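Local coordinates for glutaredoxin-2 (Vaccinia virus, PDB 2G2Q), which carries disulfide-forming oxidising equivalents from the poxviral protein A2.5 to virion membrane proteins in the host cytoplasm, as virion morphogenesis requires, at residues Asn3-Phe8 / Ile73-Pro78; Gly9-Ser14 / Asp36-Phe41; Glu17-Ala22 / Ser100-Glu105; Gln82-Asp87 / Ala114-Trp119. One frame throughout, in Å; residues are numbered along the deposited sequence.

Contact 1 (Asn3-Phe8 / Ile73-Pro78); sequences NVLIIF and IFKYNP. With SO4 (sulfate ion), chain D.
I6 and Y76 lie side by side and point the same way, with CD1 of I6 3.6 Å from Y76 CB, while the phenol of Y76 leads away from 3-8. On the same face V4 sends CG2 to the pyrrolidine of P78, 3.7 Å from its CG. F8 and F74 meet obliquely, their rings inclined at 75° with CE2 of F8 3.8 Å from F74 CD1; F85 adds an edge-to-face partner to F74. The opposite face repeats the logic with aliphatic groups. I7 and I73 run alongside each other, CG1 to CG1 at 4.0 Å, and L5 lays CD2 against CB and CG of K75. A bend in the lysine chain (chi3 72°) swings CE round, and NZ bonds at 3.0 Å to O2 of a sulfate probably taken up from the crystallisation liquor, besides the carbonyl oxygens of I111 and A114. N3 ND2 holds the same ion through O4 at 2.6 Å. Between the two faces, reciprocal N-H to O bonds tie V4 to Y76 and I6 to F74, alternating with the non-hydrogen-bonded pairs L5-K75 and I7-I73. Such an antiparallel pairing, joining the beta-alpha-beta half to the beta-beta-alpha half, is the centre of the thioredoxin-fold sheet.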
loop_
_atom_site.group_PDB
_atom_site.type_symbol
_atom_site.label_atom_id
_atom_site.label_comp_id
_atom_site.label_asym_id
_atom_site.label_seq_id
_atom_site.Cartn_x
_atom_site.Cartn_y
_atom_site.Cartn_z
ATOM N N ASN A 3 15.138 -9.512 0.512
ATOM C CA ASN A 3 13.909 -9.560 -0.224
ATOM C C ASN A 3 13.444 -8.123 -0.463
ATOM O O ASN A 3 13.906 -7.193 0.200
ATOM C CB ASN A 3 12.879 -10.426 0.512
ATOM C CG ASN A 3 13.299 -11.897 0.582
ATOM O OD1 ASN A 3 13.723 -12.482 -0.417
ATOM N ND2 ASN A 3 13.178 -12.500 1.768
ATOM N N VAL A 4 12.549 -7.946 -1.425
ATOM C CA VAL A 4 12.099 -6.627 -1.833
ATOM C C VAL A 4 10.637 -6.400 -1.425
ATOM O O VAL A 4 9.764 -7.220 -1.727
ATOM C CB VAL A 4 12.253 -6.471 -3.360
ATOM C CG1 VAL A 4 12.123 -5.030 -3.768
ATOM C CG2 VAL A 4 13.612 -7.012 -3.810
ATOM N N LEU A 5 10.383 -5.305 -0.713
ATOM C CA LEU A 5 9.027 -4.802 -0.528
ATOM C C LEU A 5 8.690 -3.842 -1.669
ATOM O O LEU A 5 9.482 -2.952 -1.988
ATOM C CB LEU A 5 8.858 -4.104 0.829
ATOM C CG LEU A 5 9.164 -4.986 2.058
ATOM C CD1 LEU A 5 9.140 -4.211 3.411
ATOM C CD2 LEU A 5 8.275 -6.235 2.097
ATOM N N ILE A 6 7.527 -4.055 -2.289
ATOM C CA ILE A 6 7.037 -3.193 -3.353
ATOM C C ILE A 6 5.792 -2.501 -2.855
ATOM O O ILE A 6 4.773 -3.144 -2.565
ATOM C CB ILE A 6 6.729 -3.969 -4.668
ATOM C CG1 ILE A 6 7.992 -4.639 -5.221
ATOM C CG2 ILE A 6 6.200 -3.052 -5.733
ATOM C CD1 ILE A 6 8.019 -6.092 -4.963
ATOM N N ILE A 7 5.893 -1.184 -2.737
ATOM C CA ILE A 7 4.805 -0.346 -2.260
ATOM C C ILE A 7 4.119 0.439 -3.396
ATOM O O ILE A 7 4.755 1.223 -4.086
ATOM C CB ILE A 7 5.331 0.631 -1.204
ATOM C CG1 ILE A 7 5.966 -0.168 -0.051
ATOM C CG2 ILE A 7 4.201 1.556 -0.704
ATOM C CD1 ILE A 7 6.896 0.643 0.839
ATOM N N PHE A 8 2.820 0.197 -3.564
ATOM C CA PHE A 8 1.974 0.924 -4.495
ATOM C C PHE A 8 1.164 1.968 -3.759
ATOM O O PHE A 8 0.601 1.692 -2.707
ATOM C CB PHE A 8 0.973 -0.034 -5.161
ATOM C CG PHE A 8 1.579 -0.937 -6.215
ATOM C CD1 PHE A 8 1.369 -0.683 -7.570
ATOM C CD2 PHE A 8 2.346 -2.047 -5.853
ATOM C CE1 PHE A 8 1.926 -1.525 -8.546
ATOM C CE2 PHE A 8 2.901 -2.870 -6.816
ATOM C CZ PHE A 8 2.701 -2.617 -8.159
ATOM N N ILE A 73 1.223 -3.322 -0.339
ATOM C CA ILE A 73 2.583 -3.805 -0.178
ATOM C C ILE A 73 2.712 -5.285 -0.610
ATOM O O ILE A 73 1.950 -6.153 -0.183
ATOM C CB ILE A 73 3.070 -3.610 1.267
ATOM C CG1 ILE A 73 2.963 -2.130 1.672
ATOM C CG2 ILE A 73 4.499 -4.117 1.435
ATOM C CD1 ILE A 73 3.246 -1.865 3.159
ATOM N N PHE A 74 3.691 -5.539 -1.465
ATOM C CA PHE A 74 4.051 -6.877 -1.865
ATOM C C PHE A 74 5.472 -7.177 -1.408
ATOM O O PHE A 74 6.297 -6.275 -1.191
ATOM C CB PHE A 74 3.976 -7.035 -3.386
ATOM C CG PHE A 74 2.610 -6.848 -3.944
ATOM C CD1 PHE A 74 2.136 -5.573 -4.253
ATOM C CD2 PHE A 74 1.794 -7.929 -4.158
ATOM C CE1 PHE A 74 0.857 -5.392 -4.755
ATOM C CE2 PHE A 74 0.527 -7.757 -4.676
ATOM C CZ PHE A 74 0.049 -6.485 -4.966
ATOM N N LYS A 75 5.751 -8.460 -1.278
ATOM C CA LYS A 75 7.041 -8.918 -0.815
ATOM C C LYS A 75 7.543 -9.829 -1.923
ATOM O O LYS A 75 6.917 -10.846 -2.232
ATOM C CB LYS A 75 6.890 -9.633 0.540
ATOM C CG LYS A 75 8.195 -10.118 1.147
ATOM C CD LYS A 75 8.028 -10.645 2.581
ATOM C CE LYS A 75 7.314 -11.998 2.641
ATOM N NZ LYS A 75 7.113 -12.434 4.061
ATOM N N TYR A 76 8.642 -9.432 -2.559
ATOM C CA TYR A 76 9.237 -10.219 -3.637
ATOM C C TYR A 76 10.565 -10.842 -3.205
ATOM O O TYR A 76 11.451 -10.153 -2.664
ATOM C CB TYR A 76 9.457 -9.364 -4.904
ATOM C CG TYR A 76 10.004 -10.171 -6.059
ATOM C CD1 TYR A 76 9.279 -11.245 -6.582
ATOM C CD2 TYR A 76 11.253 -9.889 -6.616
ATOM C CE1 TYR A 76 9.754 -11.991 -7.643
ATOM C CE2 TYR A 76 11.751 -10.643 -7.688
ATOM C CZ TYR A 76 10.992 -11.702 -8.187
ATOM O OH TYR A 76 11.463 -12.491 -9.238
ATOM N N ASN A 77 10.709 -12.136 -3.473
ATOM C CA ASN A 77 11.971 -12.824 -3.221
ATOM C C ASN A 77 12.730 -13.067 -4.509
ATOM O O ASN A 77 12.410 -13.999 -5.246
ATOM C CB ASN A 77 11.755 -14.145 -2.446
ATOM C CG ASN A 77 13.068 -14.826 -2.058
ATOM O OD1 ASN A 77 14.000 -14.962 -2.868
ATOM N ND2 ASN A 77 13.149 -15.244 -0.820
ATOM N N PRO A 78 13.795 -12.282 -4.747
ATOM C CA PRO A 78 14.533 -12.282 -6.029
ATOM C C PRO A 78 15.300 -13.589 -6.310
ATOM O O PRO A 78 15.640 -13.899 -7.470
ATOM C CB PRO A 78 15.533 -11.135 -5.856
ATOM C CG PRO A 78 15.064 -10.362 -4.661
ATOM C CD PRO A 78 14.408 -11.366 -3.766
HETATM S S SO4 D . 10.884 -12.611 4.567
HETATM O O1 SO4 D . 10.295 -13.434 3.521
HETATM O O2 SO4 D . 9.877 -11.705 5.116
HETATM O O3 SO4 D . 11.366 -13.505 5.622
HETATM O O4 SO4 D . 12.003 -11.843 4.021
#

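Contact 2 (Gly9-Ser14 / Asp36-Phe41); sequences GKPYCS and DILSFF
G9 accepts the one hydrogen bond between these loops: I37 N lies 2.9 Å from G9 O, with a nearly straight N-H line (168°), though the donor stands about 45° above the carbonyl plane. The bond belongs to a parallel bridge between G9 and D36, where the two strands come to an end. CD1 of I37 meanwhile lies 3.9 Å from G9 CA, and the side chain of I37 also touches I70. K10 follows, and its chain sets out away from 36-41, yet its methylenes still make contact. CG passes 3.6 Å from I37 O, and CD comes 3.4 Å from F40 CE1, meeting that ring obliquely. Beyond CD the chain bends (chi3 69°), which turns CE aside, and NZ ends on hydrogen bonds to S67 and N68. P11 faces the second loop directly and touches three of its residues with three ring atoms. CD is 3.3 Å from I37 O, CB is 3.6 Å from D36 OD2, and CG meets L38 CD2 at 4.0 Å, the ring and the leucine crossing at about a right angle. From P11 the chain turns away through Y12 to C13, the N-cap of helix 14-24. C13 and C16 form the redox-active disulfide, which is absent in this structure; the contact thus lies at the foot of the CXXC active-site loop of a thioredoxin fold.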
loop_
_atom_site.group_PDB
_atom_site.type_symbol
_atom_site.label_atom_id
_atom_site.label_comp_id
_atom_site.label_asym_id
_atom_site.label_seq_id
_atom_site.Cartn_x
_atom_site.Cartn_y
_atom_site.Cartn_z
ATOM N N GLY A 9 1.080 3.163 -4.337
ATOM C CA GLY A 9 0.182 4.221 -3.864
ATOM C C GLY A 9 0.319 5.456 -4.743
ATOM O O GLY A 9 1.176 5.496 -5.607
ATOM N N LYS A 10 -0.535 6.457 -4.537
ATOM C CA LYS A 10 -0.346 7.766 -5.173
ATOM C C LYS A 10 0.893 8.460 -4.638
ATOM O O LYS A 10 1.152 8.432 -3.427
ATOM C CB LYS A 10 -1.541 8.672 -4.940
ATOM C CG LYS A 10 -2.552 8.640 -6.063
ATOM C CD LYS A 10 -3.840 9.344 -5.673
ATOM C CE LYS A 10 -3.640 10.820 -5.548
ATOM N NZ LYS A 10 -4.951 11.465 -5.355
ATOM N N PRO A 11 1.673 9.076 -5.539
ATOM C CA PRO A 11 2.801 9.879 -5.108
ATOM C C PRO A 11 2.279 11.171 -4.478
ATOM O O PRO A 11 1.163 11.614 -4.788
ATOM C CB PRO A 11 3.503 10.208 -6.429
ATOM C CG PRO A 11 2.408 10.197 -7.458
ATOM C CD PRO A 11 1.524 9.069 -7.010
ATOM N N TYR A 12 3.084 11.779 -3.615
ATOM C CA TYR A 12 2.782 13.095 -3.061
ATOM C C TYR A 12 1.473 13.138 -2.276
ATOM O O TYR A 12 0.711 14.084 -2.370
ATOM C CB TYR A 12 2.828 14.165 -4.166
ATOM C CG TYR A 12 4.085 14.060 -5.002
ATOM C CD1 TYR A 12 5.333 14.418 -4.471
ATOM C CD2 TYR A 12 4.038 13.582 -6.314
ATOM C CE1 TYR A 12 6.496 14.310 -5.231
ATOM C CE2 TYR A 12 5.200 13.469 -7.086
ATOM C CZ TYR A 12 6.420 13.832 -6.539
ATOM O OH TYR A 12 7.580 13.729 -7.295
ATOM N N CYS A 13 1.214 12.099 -1.501
ATOM C CA CYS A 13 0.128 12.161 -0.549
ATOM C C CYS A 13 0.518 11.548 0.794
ATOM O O CYS A 13 1.332 10.625 0.872
ATOM C CB CYS A 13 -1.164 11.576 -1.118
ATOM S SG CYS A 13 -1.388 9.879 -0.744
ATOM N N SER A 14 -0.072 12.105 1.843
ATOM C CA SER A 14 0.289 11.805 3.223
ATOM C C SER A 14 0.252 10.322 3.590
ATOM O O SER A 14 1.151 9.833 4.277
ATOM C CB SER A 14 -0.614 12.599 4.152
ATOM O OG SER A 14 -0.420 13.976 3.900
ATOM N N ASP A 36 4.423 4.270 -8.349
ATOM C CA ASP A 36 3.483 5.365 -8.248
ATOM C C ASP A 36 2.268 5.059 -9.092
ATOM O O ASP A 36 2.388 4.637 -10.245
ATOM C CB ASP A 36 4.112 6.657 -8.754
ATOM C CG ASP A 36 5.155 7.218 -7.809
ATOM O OD1 ASP A 36 5.267 6.756 -6.654
ATOM O OD2 ASP A 36 5.864 8.149 -8.233
ATOM N N ILE A 37 1.098 5.267 -8.509
ATOM C CA ILE A 37 -0.130 5.205 -9.252
ATOM C C ILE A 37 -0.453 6.610 -9.716
ATOM O O ILE A 37 -0.688 7.484 -8.894
ATOM C CB ILE A 37 -1.263 4.699 -8.396
ATOM C CG1 ILE A 37 -0.985 3.261 -7.966
ATOM C CG2 ILE A 37 -2.559 4.798 -9.189
ATOM C CD1 ILE A 37 -1.836 2.800 -6.838
ATOM N N LEU A 38 -0.470 6.819 -11.030
ATOM C CA LEU A 38 -0.553 8.168 -11.587
ATOM C C LEU A 38 -1.909 8.569 -12.148
ATOM O O LEU A 38 -2.115 9.722 -12.504
ATOM C CB LEU A 38 0.488 8.358 -12.687
ATOM C CG LEU A 38 1.964 8.126 -12.385
ATOM C CD1 LEU A 38 2.760 8.259 -13.685
ATOM C CD2 LEU A 38 2.493 9.063 -11.287
ATOM N N SER A 39 -2.828 7.632 -12.254
ATOM C CA SER A 39 -3.983 7.867 -13.083
ATOM C C SER A 39 -5.212 7.084 -12.677
ATOM O O SER A 39 -5.157 5.871 -12.569
ATOM C CB SER A 39 -3.630 7.523 -14.515
ATOM O OG SER A 39 -4.251 8.423 -15.356
ATOM N N PHE A 40 -6.326 7.793 -12.494
ATOM C CA PHE A 40 -7.594 7.180 -12.080
ATOM C C PHE A 40 -8.705 7.578 -13.029
ATOM O O PHE A 40 -8.740 8.718 -13.542
ATOM C CB PHE A 40 -7.956 7.557 -10.632
ATOM C CG PHE A 40 -6.932 7.105 -9.629
ATOM C CD1 PHE A 40 -5.911 7.951 -9.236
ATOM C CD2 PHE A 40 -6.967 5.824 -9.114
ATOM C CE1 PHE A 40 -4.939 7.530 -8.341
ATOM C CE2 PHE A 40 -6.001 5.392 -8.197
ATOM C CZ PHE A 40 -4.985 6.251 -7.804
ATOM N N PHE A 41 -9.603 6.626 -13.283
ATOM C CA PHE A 41 -10.734 6.868 -14.168
ATOM C C PHE A 41 -11.972 6.155 -13.621
ATOM O O PHE A 41 -11.987 4.924 -13.441
ATOM C CB PHE A 41 -10.380 6.408 -15.581
ATOM C CG PHE A 41 -11.485 6.553 -16.584
ATOM C CD1 PHE A 41 -11.793 7.800 -17.136
ATOM C CD2 PHE A 41 -12.184 5.429 -17.026
ATOM C CE1 PHE A 41 -12.803 7.928 -18.097
ATOM C CE2 PHE A 41 -13.201 5.543 -17.984
ATOM C CZ PHE A 41 -13.512 6.796 -18.525
#

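Contact 3 (Glu17-Ala22 / Ser100-Glu105); sequences ENVSDA and SLVNLE
V102 meets A22 and V19 with its two methyl branches, and this apolar packing carries the contact. CG1 stands anti to the backbone N (chi1 -161°) and reaches A22 CB at 3.8 Å, while CG2 comes 3.9 Å from V19 CG2, the two valines crossing at about a right angle. One forked side chain therefore rests on successive turns of helix 14-24. L101 adds a looser touch, its CD1 4.4 Å from CG2 of V19. A second kind of contact sets methyl groups against helix carbonyls. V102 CG2 lies 3.8 Å from N18 O, an oxygen already engaged by the helical bond from A22 N, and L104 CD2 lies 3.8 Å from A22 O. Polar bonds are confined to each segment and its own surroundings. N103 is the N-cap of helix 104-113, its OD1 bonding weakly to I106 N, and S20 OG is hydrogen-bonded to C16 O and H34 NE2 on a side of its helix turned from this contact. The CA atoms of A22 and L104 are 6.2 Å apart. V19 also touches V71 and I73, so it packs on the sheet as well as on 101-102. Helix 14-24 thus meets the loop leading into helix 104-113 and that helix's first residue; the two helices flank the same sheet face, as in the thioredoxin fold.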
loop_
_atom_site.group_PDB
_atom_site.type_symbol
_atom_site.label_atom_id
_atom_site.label_comp_id
_atom_site.label_asym_id
_atom_site.label_seq_id
_atom_site.Cartn_x
_atom_site.Cartn_y
_atom_site.Cartn_z
ATOM N N GLU A 17 2.987 8.223 1.820
ATOM C CA GLU A 17 4.200 8.768 2.431
ATOM C C GLU A 17 4.460 8.293 3.861
ATOM O O GLU A 17 5.584 7.898 4.184
ATOM C CB GLU A 17 4.193 10.289 2.385
ATOM C CG GLU A 17 4.633 10.851 1.043
ATOM C CD GLU A 17 4.258 12.312 0.848
ATOM O OE1 GLU A 17 3.736 12.947 1.793
ATOM O OE2 GLU A 17 4.505 12.829 -0.262
ATOM N N ASN A 18 3.437 8.319 4.718
ATOM C CA ASN A 18 3.602 7.797 6.086
ATOM C C ASN A 18 3.862 6.296 6.133
ATOM O O ASN A 18 4.641 5.817 6.946
ATOM C CB ASN A 18 2.436 8.198 6.996
ATOM C CG ASN A 18 2.447 9.674 7.313
ATOM O OD1 ASN A 18 1.438 10.363 7.160
ATOM N ND2 ASN A 18 3.607 10.184 7.720
ATOM N N VAL A 19 3.225 5.563 5.241
ATOM C CA VAL A 19 3.489 4.140 5.134
ATOM C C VAL A 19 4.927 3.868 4.664
ATOM O O VAL A 19 5.640 3.120 5.319
ATOM C CB VAL A 19 2.444 3.442 4.271
ATOM C CG1 VAL A 19 2.842 1.988 4.019
ATOM C CG2 VAL A 19 1.084 3.514 4.968
ATOM N N SER A 20 5.364 4.504 3.571
ATOM C CA SER A 20 6.764 4.393 3.132
ATOM C C SER A 20 7.751 4.738 4.229
ATOM O O SER A 20 8.771 4.056 4.384
ATOM C CB SER A 20 7.043 5.284 1.928
ATOM O OG SER A 20 6.273 4.853 0.819
ATOM N N ASP A 21 7.462 5.805 4.972
ATOM C CA ASP A 21 8.299 6.222 6.089
ATOM C C ASP A 21 8.500 5.115 7.104
ATOM O O ASP A 21 9.631 4.831 7.493
ATOM C CB ASP A 21 7.728 7.454 6.766
ATOM C CG ASP A 21 8.179 8.726 6.106
ATOM O OD1 ASP A 21 8.393 8.718 4.870
ATOM O OD2 ASP A 21 8.341 9.737 6.825
ATOM N N ALA A 22 7.393 4.494 7.513
ATOM C CA ALA A 22 7.408 3.388 8.458
ATOM C C ALA A 22 8.199 2.229 7.872
ATOM O O ALA A 22 9.021 1.610 8.555
ATOM C CB ALA A 22 5.992 2.947 8.771
ATOM N N SER A 100 1.028 7.714 14.060
ATOM C CA SER A 100 -0.054 6.828 14.537
ATOM C C SER A 100 -0.987 6.235 13.469
ATOM O O SER A 100 -1.795 5.358 13.760
ATOM C CB SER A 100 -0.905 7.582 15.552
ATOM O OG SER A 100 -0.107 8.029 16.626
ATOM N N LEU A 101 -0.897 6.765 12.256
ATOM C CA LEU A 101 -1.532 6.196 11.087
ATOM C C LEU A 101 -1.024 4.759 10.862
ATOM O O LEU A 101 -1.787 3.868 10.464
ATOM C CB LEU A 101 -1.177 7.073 9.886
ATOM C CG LEU A 101 -1.891 6.962 8.542
ATOM C CD1 LEU A 101 -1.480 5.713 7.743
ATOM C CD2 LEU A 101 -3.407 7.037 8.732
ATOM N N VAL A 102 0.276 4.567 11.103
ATOM C CA VAL A 102 0.925 3.275 10.958
ATOM C C VAL A 102 1.476 2.804 12.301
ATOM O O VAL A 102 2.094 3.568 13.053
ATOM C CB VAL A 102 2.092 3.288 9.922
ATOM C CG1 VAL A 102 2.407 1.869 9.467
ATOM C CG2 VAL A 102 1.776 4.156 8.713
ATOM N N ASN A 103 1.226 1.541 12.601
ATOM C CA ASN A 103 1.815 0.888 13.741
ATOM C C ASN A 103 2.877 -0.075 13.216
ATOM O O ASN A 103 2.557 -1.100 12.610
ATOM C CB ASN A 103 0.730 0.161 14.518
ATOM C CG ASN A 103 1.253 -0.509 15.748
ATOM O OD1 ASN A 103 2.310 -1.138 15.725
ATOM N ND2 ASN A 103 0.511 -0.392 16.839
ATOM N N LEU A 104 4.138 0.284 13.426
ATOM C CA LEU A 104 5.268 -0.399 12.818
ATOM C C LEU A 104 5.328 -1.868 13.247
ATOM O O LEU A 104 5.536 -2.770 12.427
ATOM C CB LEU A 104 6.558 0.309 13.225
ATOM C CG LEU A 104 7.804 0.375 12.338
ATOM C CD1 LEU A 104 9.040 0.471 13.242
ATOM C CD2 LEU A 104 7.928 -0.789 11.345
ATOM N N GLU A 105 5.126 -2.109 14.533
ATOM C CA GLU A 105 5.277 -3.452 15.072
ATOM C C GLU A 105 4.274 -4.441 14.460
ATOM O O GLU A 105 4.608 -5.606 14.239
ATOM C CB GLU A 105 5.215 -3.430 16.608
ATOM C CG GLU A 105 6.228 -2.455 17.270
ATOM C CD GLU A 105 7.700 -2.872 17.104
ATOM O OE1 GLU A 105 8.138 -3.189 15.967
ATOM O OE2 GLU A 105 8.429 -2.871 18.123
#

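Contact 4 (Gln82-Asp87 / Ala114-Trp119); sequences QMAFVD and ATYGVW. With SO4 (sulfate ion), chain D.
A short, weakly bonded strand of about 116-117 lies at the edge of the sheet, joined by one antiparallel hydrogen-bonded pair, M83 with G117: M83 N bonds to G117 O at 3.0 Å and G117 N returns to M83 O at 2.8 Å. Past V118 the side chain of W119 points back at 82-87, its CG beside the backbone N (chi1 -41°), and M83, a selenomethionine, sets CB over the face of its six-membered ring, 3.8 Å from the centroid, in a CH-pi contact. Its SE makes an oblique Met-aromatic approach to the same ring. F85 meets W119 obliquely as well, planes 40° apart. Q82 crosses Y116 at about a right angle, its amide tilted only 18° from the ring plane and its NE2 hydrogen-bonded to T80 OG1; Y116 OH gives a 2.7 Å bond to sulfate O1. A water bridges F85 N and T115 O, and A84 CB packs on A114 CB at 4.0 Å. Strand 82-85 lies between this edge and strand 71-77, with A84 bonding to K75 through the backbone and F85 meeting F74 edge-to-face, while A114 follows directly on helix 104-113.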
loop_
_atom_site.group_PDB
_atom_site.type_symbol
_atom_site.label_atom_id
_atom_site.label_comp_id
_atom_site.label_asym_id
_atom_site.label_seq_id
_atom_site.Cartn_x
_atom_site.Cartn_y
_atom_site.Cartn_z
ATOM N N GLN A 82 9.609 -15.701 -5.999
ATOM C CA GLN A 82 8.283 -15.887 -5.448
ATOM C C GLN A 82 7.796 -14.574 -4.928
ATOM O O GLN A 82 8.589 -13.687 -4.615
ATOM C CB GLN A 82 8.299 -16.883 -4.311
ATOM C CG GLN A 82 8.389 -18.302 -4.763
ATOM C CD GLN A 82 8.432 -19.260 -3.608
ATOM O OE1 GLN A 82 7.579 -20.135 -3.508
ATOM N NE2 GLN A 82 9.425 -19.110 -2.726
HETATM N N MSE A 83 6.479 -14.479 -4.811
HETATM C CA MSE A 83 5.813 -13.247 -4.475
HETATM C C MSE A 83 4.872 -13.487 -3.297
HETATM O O MSE A 83 4.353 -14.592 -3.116
HETATM C CB MSE A 83 5.047 -12.780 -5.704
HETATM C CG MSE A 83 4.583 -11.384 -5.644
HETATM SE SE MSE A 83 5.955 -10.047 -5.682
HETATM C CE MSE A 83 6.446 -10.185 -7.626
ATOM N N ALA A 84 4.673 -12.446 -2.496
ATOM C CA ALA A 84 3.797 -12.504 -1.350
ATOM C C ALA A 84 2.926 -11.258 -1.230
ATOM O O ALA A 84 3.389 -10.142 -1.456
ATOM C CB ALA A 84 4.604 -12.716 -0.091
ATOM N N PHE A 85 1.659 -11.469 -0.882
ATOM C CA PHE A 85 0.699 -10.405 -0.617
ATOM C C PHE A 85 0.667 -10.017 0.846
ATOM O O PHE A 85 0.167 -10.767 1.649
ATOM C CB PHE A 85 -0.695 -10.915 -0.929
ATOM C CG PHE A 85 -1.290 -10.336 -2.149
ATOM C CD1 PHE A 85 -2.020 -9.152 -2.080
ATOM C CD2 PHE A 85 -1.134 -10.973 -3.378
ATOM C CE1 PHE A 85 -2.594 -8.592 -3.244
ATOM C CE2 PHE A 85 -1.689 -10.441 -4.552
ATOM C CZ PHE A 85 -2.423 -9.249 -4.489
ATOM N N VAL A 86 1.146 -8.836 1.207
ATOM C CA VAL A 86 1.064 -8.435 2.614
ATOM C C VAL A 86 -0.340 -7.940 3.025
ATOM O O VAL A 86 -0.953 -7.112 2.336
ATOM C CB VAL A 86 2.150 -7.401 2.970
ATOM C CG1 VAL A 86 2.181 -7.150 4.457
ATOM C CG2 VAL A 86 3.527 -7.885 2.493
ATOM N N ASP A 87 -0.837 -8.468 4.152
ATOM C CA ASP A 87 -2.121 -8.057 4.729
ATOM C C ASP A 87 -1.951 -6.946 5.785
ATOM O O ASP A 87 -1.863 -7.205 6.996
ATOM C CB ASP A 87 -2.870 -9.260 5.293
ATOM C CG ASP A 87 -4.288 -8.926 5.709
ATOM O OD1 ASP A 87 -5.022 -9.838 6.158
ATOM O OD2 ASP A 87 -4.677 -7.746 5.599
ATOM N N ALA A 114 3.781 -12.917 5.714
ATOM C CA ALA A 114 3.203 -13.020 4.382
ATOM C C ALA A 114 3.803 -14.218 3.622
ATOM O O ALA A 114 5.012 -14.319 3.475
ATOM C CB ALA A 114 3.438 -11.724 3.625
ATOM N N THR A 115 2.945 -15.114 3.149
ATOM C CA THR A 115 3.388 -16.355 2.527
ATOM C C THR A 115 3.675 -16.222 1.045
ATOM O O THR A 115 2.943 -15.561 0.328
ATOM C CB THR A 115 2.363 -17.483 2.712
ATOM O OG1 THR A 115 1.139 -17.123 2.050
ATOM C CG2 THR A 115 2.123 -17.763 4.191
ATOM N N TYR A 116 4.737 -16.879 0.597
ATOM C CA TYR A 116 5.162 -16.865 -0.806
ATOM C C TYR A 116 4.406 -17.820 -1.711
ATOM O O TYR A 116 3.973 -18.889 -1.281
ATOM C CB TYR A 116 6.639 -17.227 -0.906
ATOM C CG TYR A 116 7.536 -16.128 -0.444
ATOM C CD1 TYR A 116 8.318 -16.281 0.695
ATOM C CD2 TYR A 116 7.599 -14.932 -1.131
ATOM C CE1 TYR A 116 9.145 -15.272 1.127
ATOM C CE2 TYR A 116 8.411 -13.927 -0.706
ATOM C CZ TYR A 116 9.188 -14.099 0.429
ATOM O OH TYR A 116 10.002 -13.078 0.859
ATOM N N GLY A 117 4.290 -17.424 -2.980
ATOM C CA GLY A 117 3.784 -18.285 -4.038
ATOM C C GLY A 117 4.225 -17.860 -5.422
ATOM O O GLY A 117 4.713 -16.737 -5.642
ATOM N N VAL A 118 4.062 -18.778 -6.366
ATOM C CA VAL A 118 4.118 -18.446 -7.794
ATOM C C VAL A 118 2.665 -18.268 -8.265
ATOM O O VAL A 118 1.843 -19.199 -8.143
ATOM C CB VAL A 118 4.834 -19.563 -8.615
ATOM C CG1 VAL A 118 4.507 -19.464 -10.111
ATOM C CG2 VAL A 118 6.343 -19.526 -8.378
ATOM N N TRP A 119 2.355 -17.072 -8.768
ATOM C CA TRP A 119 1.039 -16.771 -9.358
ATOM C C TRP A 119 1.159 -16.744 -10.876
ATOM O O TRP A 119 1.999 -16.008 -11.406
ATOM C CB TRP A 119 0.492 -15.422 -8.852
ATOM C CG TRP A 119 0.725 -15.171 -7.368
ATOM C CD1 TRP A 119 0.711 -16.103 -6.351
ATOM C CD2 TRP A 119 1.000 -13.910 -6.745
ATOM N NE1 TRP A 119 0.961 -15.490 -5.142
ATOM C CE2 TRP A 119 1.144 -14.147 -5.357
ATOM C CE3 TRP A 119 1.141 -12.598 -7.224
ATOM C CZ2 TRP A 119 1.427 -13.118 -4.449
ATOM C CZ3 TRP A 119 1.406 -11.578 -6.311
ATOM C CH2 TRP A 119 1.554 -11.848 -4.945
HETATM S S SO4 D . 10.884 -12.611 4.567
HETATM O O1 SO4 D . 10.295 -13.434 3.521
HETATM O O2 SO4 D . 9.877 -11.705 5.116
HETATM O O3 SO4 D . 11.366 -13.505 5.622
HETATM O O4 SO4 D . 12.003 -11.843 4.021
HETATM O O HOH W 1 0.665 -14.198 -0.094
#

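How the contacts relate
Contacts 1 and 3 are partly buried and meet where I73 and I7 touch V19 and S20, sheet against helix. Contact 1 is built on regular backbone pairing with apolar faces, whereas contact 3 relies on methyl packing. Contacts 2 and 4 lie at the surface on opposite sides of the chain's centre, their own centres about 23 Å apart; each has little backbone pairing and leans on rings, proline in one and aromatics in the other. Contact 4 continues the sheet of contact 1 and shares its sulfate. Contact 2 follows 3-8 directly and leads to the active-site cysteines, where Y12 touches E17 of contact 3.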